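PDB 4H40: putative cell adhesion protein from Bacteroides fragilis, which is a fimbrillin-like fimbrial protein that probably serves as a building block of a distinct type of bacterial pilus and may act in cell adhesion. Local coordinates for the interface of chains A and B. Numbering follows the deposited sequence. Chains: chain A/B, putative cell adhesion protein.

Contact 1: the interface of chains A and B. Residues chain A 279-282; chain B 322-324.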
# COMPACT_ATOMS: atom_id res chain seq x y z
N PRO A 279 22.62 6.22 -10.24
CA PRO A 279 21.60 6.87 -9.38
C PRO A 279 20.17 6.55 -9.84
O PRO A 279 19.88 6.60 -11.04
CB PRO A 279 21.90 8.37 -9.54
CG PRO A 279 23.26 8.43 -10.18
CD PRO A 279 23.32 7.22 -11.05
N THR A 280 19.30 6.20 -8.89
CA THR A 280 17.89 5.87 -9.12
C THR A 280 17.00 6.64 -8.12
O THR A 280 17.49 7.10 -7.09
CB THR A 280 17.63 4.34 -8.99
OG1 THR A 280 17.81 3.95 -7.64
CG2 THR A 280 18.51 3.48 -9.91
N GLN A 281 15.69 6.75 -8.41
CA GLN A 281 14.69 7.37 -7.52
C GLN A 281 13.38 6.57 -7.62
O GLN A 281 12.95 6.22 -8.72
CB GLN A 281 14.48 8.86 -7.83
CG GLN A 281 13.58 9.61 -6.85
CD GLN A 281 13.40 11.08 -7.19
OE1 GLN A 281 12.89 11.45 -8.25
NE2 GLN A 281 13.72 11.95 -6.25
N TYR A 282 12.79 6.25 -6.48
CA TYR A 282 11.55 5.50 -6.38
C TYR A 282 10.59 6.19 -5.47
O TYR A 282 11.00 6.70 -4.42
CB TYR A 282 11.80 4.10 -5.83
CG TYR A 282 12.88 3.35 -6.57
CD1 TYR A 282 12.60 2.71 -7.79
CD2 TYR A 282 14.16 3.24 -6.05
CE1 TYR A 282 13.59 2.00 -8.47
CE2 TYR A 282 15.15 2.54 -6.73
CZ TYR A 282 14.86 1.93 -7.94
OH TYR A 282 15.83 1.21 -8.60
N ASN B 322 11.85 3.05 -11.70
CA ASN B 322 12.77 4.14 -11.47
C ASN B 322 12.23 5.37 -12.18
O ASN B 322 11.72 5.27 -13.31
CB ASN B 322 14.17 3.76 -11.96
CG ASN B 322 15.21 4.84 -11.87
OD1 ASN B 322 15.16 5.74 -11.03
ND2 ASN B 322 16.22 4.74 -12.71
N VAL B 323 12.25 6.49 -11.48
CA VAL B 323 11.76 7.77 -11.98
C VAL B 323 12.90 8.52 -12.69
O VAL B 323 12.63 9.21 -13.68
CB VAL B 323 11.10 8.54 -10.80
CG1 VAL B 323 11.34 10.05 -10.86
CG2 VAL B 323 9.62 8.22 -10.72
N VAL B 324 14.16 8.35 -12.22
CA VAL B 324 15.38 8.96 -12.79
C VAL B 324 15.60 8.43 -14.22
O VAL B 324 15.14 9.05 -15.19
CB VAL B 324 16.61 8.69 -11.88
CG1 VAL B 324 17.91 9.12 -12.54
CG2 VAL B 324 16.45 9.39 -10.55

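Contact 2: the interface of chains A and B. Residues chain A 319-322; chain B 281-283, 312, 314.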
# COMPACT_ATOMS: atom_id res chain seq x y z
N TRP A 319 -5.26 -0.08 7.51
CA TRP A 319 -6.46 -0.46 8.20
C TRP A 319 -7.42 0.71 8.11
O TRP A 319 -7.01 1.84 7.82
CB TRP A 319 -6.23 -0.98 9.64
CG TRP A 319 -5.72 0.03 10.60
CD1 TRP A 319 -4.41 0.28 10.90
CD2 TRP A 319 -6.50 0.97 11.35
NE1 TRP A 319 -4.32 1.34 11.78
CE2 TRP A 319 -5.59 1.80 12.05
CE3 TRP A 319 -7.88 1.24 11.46
CZ2 TRP A 319 -6.02 2.87 12.86
CZ3 TRP A 319 -8.30 2.32 12.23
CH2 TRP A 319 -7.38 3.12 12.93
N THR A 320 -8.71 0.42 8.20
CA THR A 320 -9.81 1.37 8.15
C THR A 320 -10.91 0.84 9.10
O THR A 320 -10.92 -0.34 9.45
CB THR A 320 -10.21 1.61 6.67
OG1 THR A 320 -10.93 2.84 6.55
CG2 THR A 320 -10.97 0.45 6.03
N GLU A 321 -11.80 1.72 9.57
CA GLU A 321 -12.86 1.35 10.51
C GLU A 321 -14.22 1.33 9.84
O GLU A 321 -14.39 1.89 8.76
CB GLU A 321 -12.89 2.34 11.70
CG GLU A 321 -11.76 2.14 12.70
CD GLU A 321 -11.82 2.98 13.96
OE1 GLU A 321 -12.94 3.25 14.45
OE2 GLU A 321 -10.74 3.31 14.50
N ASN A 322 -15.19 0.70 10.49
CA ASN A 322 -16.55 0.67 10.01
C ASN A 322 -17.12 2.07 10.12
O ASN A 322 -16.90 2.75 11.13
CB ASN A 322 -17.38 -0.35 10.80
CG ASN A 322 -18.83 -0.43 10.41
OD1 ASN A 322 -19.24 -0.12 9.29
ND2 ASN A 322 -19.64 -0.90 11.33
N GLN B 281 -19.65 -0.96 6.39
CA GLN B 281 -19.07 -0.38 5.20
C GLN B 281 -17.62 0.07 5.53
O GLN B 281 -17.37 0.66 6.57
CB GLN B 281 -19.94 0.77 4.65
CG GLN B 281 -19.46 1.37 3.31
CD GLN B 281 -20.34 2.50 2.82
OE1 GLN B 281 -20.53 3.52 3.48
NE2 GLN B 281 -20.85 2.35 1.61
N TYR B 282 -16.69 -0.26 4.65
CA TYR B 282 -15.28 0.05 4.78
C TYR B 282 -14.79 0.66 3.51
O TYR B 282 -15.11 0.18 2.43
CB TYR B 282 -14.44 -1.21 5.07
CG TYR B 282 -14.96 -2.02 6.23
CD1 TYR B 282 -14.70 -1.64 7.54
CD2 TYR B 282 -15.73 -3.15 6.02
CE1 TYR B 282 -15.18 -2.37 8.61
CE2 TYR B 282 -16.24 -3.89 7.08
CZ TYR B 282 -15.97 -3.49 8.38
OH TYR B 282 -16.45 -4.21 9.45
N GLN B 283 -13.95 1.68 3.63
CA GLN B 283 -13.41 2.32 2.45
C GLN B 283 -11.90 2.19 2.37
O GLN B 283 -11.19 2.55 3.32
CB GLN B 283 -13.78 3.80 2.43
CG GLN B 283 -13.10 4.55 1.30
CD GLN B 283 -13.63 5.93 1.17
OE1 GLN B 283 -14.27 6.26 0.18
NE2 GLN B 283 -13.38 6.75 2.18
N LEU B 312 -11.34 -3.23 9.20
CA LEU B 312 -10.83 -3.89 8.04
C LEU B 312 -9.37 -3.53 7.93
O LEU B 312 -9.02 -2.35 7.98
CB LEU B 312 -11.60 -3.50 6.77
CG LEU B 312 -11.24 -4.34 5.56
CD1 LEU B 312 -12.05 -5.60 5.51
CD2 LEU B 312 -11.36 -3.59 4.29
N TRP B 314 -5.92 -4.31 5.54
CA TRP B 314 -5.55 -4.93 4.29
C TRP B 314 -4.07 -4.82 4.03
O TRP B 314 -3.35 -4.09 4.68
CB TRP B 314 -6.38 -4.46 3.09
CG TRP B 314 -6.05 -3.10 2.58
CD1 TRP B 314 -5.27 -2.80 1.50
CD2 TRP B 314 -6.57 -1.87 3.05
NE1 TRP B 314 -5.26 -1.44 1.28
CE2 TRP B 314 -6.04 -0.84 2.24
CE3 TRP B 314 -7.42 -1.52 4.13
CZ2 TRP B 314 -6.34 0.52 2.45
CZ3 TRP B 314 -7.73 -0.18 4.33
CH2 TRP B 314 -7.18 0.83 3.51
O HOH W 1 -13.59 2.80 6.38

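Contact 1: the interface of chains A and B
B:Val324 and A:Gln281 meet at the apolar centre of this patch, where a C-terminal tail lies along a strand of the other subunit. The methyl CG2 of B:Val324 rests 3.4 Å from CB of A:Gln281, while its sister methyl CG1 reaches the backbone carbonyl O of A:Pro279 at 3.5 Å. With CG1 anti to the backbone N (chi1 172°), one methyl is turned to the A:Pro279 carbonyl and the other to A:Gln281. Next to this core, B:Asn322 turns one face of its flat amide to CB of A:Thr280, the two side chains crossing at about a right angle; the amide carbon CG lies 3.8 Å from CB of the threonine. The rim of the A:Tyr282 ring adds a lighter contact, CE1 approaching CA of B:Asn322.

Around these carbons runs the polar rim, and here the backbone of A:Gln281 is read from both its ends. Its N-H gives a nearly straight hydrogen bond (168° at H) to the side-chain carbonyl OD1 of B:Asn322 at 2.9 Å, arriving tilted 29° from the amide plane, on the face that A:Thr280 covers. Its carbonyl O accepts a hydrogen bond from N of B:Val323, also at 2.9 Å. The asparagine thus receives the N-H much as a backbone carbonyl would in a strand pair. OD1 is gripped a second time from within its own chain: N of B:Val324 lies 3.0 Å from OD1, above the opposite face of the amide from A:Gln281 N. This more bent bond, from a donor well above the amide plane, closes an Asx-turn and should help fix the rotation of the amide. Farther out, the extended A:Gln281 side chain passes B:Val323, whose CG1 comes near OE1.

In the fold, A:Pro279 to A:Tyr282 lie near the start of strand 278-286, whereas the three B residues form the non-strand end of the modelled chain, just beyond its last strand, 310-321.

Contact 2: the interface of chains A and B
A:Thr320 and B:Leu312 form an antiparallel bridge between the last strands of the two subunits, and backbone hydrogen bonds are the main polar link. The amide N of A:Thr320 donates to the carbonyl O of B:Leu312 at 2.8 Å, and N of B:Leu312 returns a bond to O of A:Thr320 at 2.9 Å. N of B:Gln281 also donates to OD1 of A:Asn322 at 3.0 Å, the chain-exchanged twin of the B:Asn322 bond.

Water supplies a second kind of link. Water 1 lies 2.7 Å from the hydroxyl OG1 of A:Thr320 and equally near O of A:Glu321, and it bonds N of B:Gln283, joining a side chain and two backbones. OG1 stands anti to its own backbone N (chi1 -160°), which directs the hydroxyl toward this water and toward O of B:Gln283; the direct bond to that carbonyl is weak.

Apolar packing begins with the other branch of the threonine. Its methyl CG2 approaches CZ3 of B:Trp314 at 3.7 Å, with CB in the plane of the indole at its edge. A:Asn322 rests its CA 3.6 Å from CE1 on the rim of B:Tyr282. B:Leu312 CB, on the opposite side of the ring plane, covers that face 3.6 Å above it, toward the rim.

Together these contacts join the C-terminal strand of one subunit, 310-321, to the same strand and strand 278-287 of its copy, although the structure alone does not show whether this dimer forms in the pilus.

About 33 Å separates the centres of contact 1 and contact 2, which lie toward opposite ends of the two-fold interface. The same elements serve both: strand 278-286 in chain A, or 278-287 in chain B, and the segment around residue 322, with the chains exchanged. The contacts overlap in the pairing of residues 322 and 281 as two-fold twins; contact 1 carries the tail to the end of the model, and contact 2 adds the strand before it, 310-321. The mutual clasp holds the copies at both ends of the interface; whether it serves pilus assembly or comes from crystal packing the structure alone does not show.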